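Local structure of TT1561 protein (Thermus thermophilus, 1UF3) at residues A20-K23 with F24-A28. The protein is of unknown function but binds calcium ions and, as a member of the calcineurin-like metallophosphoesterase superfamily, is probably a phosphoesterase. Residues are numbered along the deposited sequence; the frame is centred on the assembly and turned at random.
Sequences ALEK and FVKLA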
loop_
_atom_site.group_PDB
_atom_site.type_symbol
_atom_site.label_atom_id
_atom_site.label_comp_id
_atom_site.label_asym_id
_atom_site.label_seq_id
_atom_site.Cartn_x
_atom_site.Cartn_y
_atom_site.Cartn_z
ATOM N N ALA A 20 -8.062 29.439 2.175
ATOM C CA ALA A 20 -6.717 29.150 1.710
ATOM C C ALA A 20 -6.173 27.917 2.462
ATOM O O ALA A 20 -5.582 27.018 1.855
ATOM C CB ALA A 20 -5.819 30.360 1.945
ATOM N N LEU A 21 -6.375 27.880 3.777
ATOM C CA LEU A 21 -5.922 26.754 4.592
ATOM C C LEU A 21 -6.504 25.459 4.050
ATOM O O LEU A 21 -5.798 24.453 3.912
ATOM C CB LEU A 21 -6.362 26.923 6.040
ATOM C CG LEU A 21 -5.912 25.817 6.997
ATOM C CD1 LEU A 21 -4.405 25.799 7.061
ATOM C CD2 LEU A 21 -6.485 26.062 8.382
ATOM N N GLU A 22 -7.791 25.482 3.725
ATOM C CA GLU A 22 -8.420 24.287 3.206
ATOM C C GLU A 22 -7.845 23.854 1.861
ATOM O O GLU A 22 -7.696 22.651 1.606
ATOM C CB GLU A 22 -9.924 24.464 3.064
ATOM C CG GLU A 22 -10.576 23.154 2.675
ATOM C CD GLU A 22 -12.060 23.258 2.475
ATOM O OE1 GLU A 22 -12.753 23.699 3.423
ATOM O OE2 GLU A 22 -12.531 22.886 1.371
ATOM N N LYS A 23 -7.546 24.821 0.989
ATOM C CA LYS A 23 -6.973 24.487 -0.316
ATOM C C LYS A 23 -5.572 23.921 -0.067
ATOM O O LYS A 23 -5.145 22.968 -0.718
ATOM C CB LYS A 23 -6.873 25.732 -1.210
ATOM C CG LYS A 23 -8.218 26.315 -1.676
ATOM C CD LYS A 23 -8.002 27.687 -2.334
ATOM C CE LYS A 23 -9.285 28.289 -2.903
ATOM N NZ LYS A 23 -9.691 27.685 -4.203
ATOM N N PHE A 24 -4.876 24.524 0.892
ATOM C CA PHE A 24 -3.523 24.119 1.274
ATOM C C PHE A 24 -3.536 22.655 1.722
ATOM O O PHE A 24 -2.736 21.845 1.262
ATOM C CB PHE A 24 -3.016 25.012 2.413
ATOM C CG PHE A 24 -1.668 24.602 2.965
ATOM C CD1 PHE A 24 -0.505 24.785 2.221
ATOM C CD2 PHE A 24 -1.571 24.013 4.222
ATOM C CE1 PHE A 24 0.748 24.383 2.716
ATOM C CE2 PHE A 24 -0.323 23.605 4.737
ATOM C CZ PHE A 24 0.841 23.791 3.976
ATOM N N VAL A 25 -4.463 22.330 2.615
ATOM C CA VAL A 25 -4.606 20.968 3.129
ATOM C C VAL A 25 -4.928 19.982 2.011
ATOM O O VAL A 25 -4.382 18.873 1.986
ATOM C CB VAL A 25 -5.696 20.918 4.226
ATOM C CG1 VAL A 25 -6.061 19.482 4.566
ATOM C CG2 VAL A 25 -5.185 21.634 5.460
ATOM N N LYS A 26 -5.792 20.379 1.078
ATOM C CA LYS A 26 -6.145 19.507 -0.037
ATOM C C LYS A 26 -5.024 19.300 -1.058
ATOM O O LYS A 26 -5.165 18.517 -1.995
ATOM C CB LYS A 26 -7.381 20.037 -0.751
ATOM C CG LYS A 26 -8.599 20.038 0.120
ATOM C CD LYS A 26 -9.856 20.131 -0.719
ATOM C CE LYS A 26 -11.093 20.072 0.149
ATOM N NZ LYS A 26 -12.329 20.282 -0.664
ATOM N N LEU A 27 -3.910 19.993 -0.873
ATOM C CA LEU A 27 -2.775 19.857 -1.773
ATOM C C LEU A 27 -1.933 18.645 -1.401
ATOM O O LEU A 27 -1.241 18.077 -2.246
ATOM C CB LEU A 27 -1.839 21.058 -1.665
ATOM C CG LEU A 27 -2.265 22.485 -1.943
ATOM C CD1 LEU A 27 -1.096 23.368 -1.574
ATOM C CD2 LEU A 27 -2.627 22.663 -3.396
ATOM N N ALA A 28 -1.965 18.290 -0.119
ATOM C CA ALA A 28 -1.146 17.205 0.386
ATOM C C ALA A 28 -1.261 15.870 -0.344
ATOM O O ALA A 28 -0.249 15.303 -0.721
ATOM C CB ALA A 28 -1.394 17.021 1.902
#
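Glu-22 and Lys-26, four residues apart on the segment 20-28, run side by side and pair their charges. Glu-22 holds CG opposite its backbone N (chi1 -173°) and is again extended at chi2, while Lys-26 turns CG beside its own N (chi1 -64°) and runs extended from there. The two chains point the same way, and NZ of Lys-26 makes a weak salt bridge of 3.3 Å to OE2 of Glu-22. The aliphatic part of the lysine takes part too: its CE lies 4.0 Å from CG of Glu-22. Were Glu-22 an alanine, the ammonium of Lys-26 would probably lose this carboxylate as its local mate.

Beneath the side chains, three i to i+4 backbone bonds tie the turns together, among them Val-25 N to Leu-21 O at 2.8 Å. The last, from Lys-26 N to Glu-22 O, is 3.0 Å long; the lysine's first torsion also brings its CG within 3.1 Å of Glu-22 O, a close contact rather than a bond.

On the buried flank, CD1 of Leu-21 comes within 4.4 Å of CD2 of Phe-24. Leu-21 also packs on Phe-55 and Ile-58 of helix 49-59, whereas Phe-24 covers Leu-9 and Tyr-212 of the sheet. The segment is thus amphipathic: oily residues fasten it to the core, and long, flexible charged ones suit the more exposed flank, where Lys-26 also packs on Asp-30 of a neighbouring subunit and the weak pairing probably adds only modest stability.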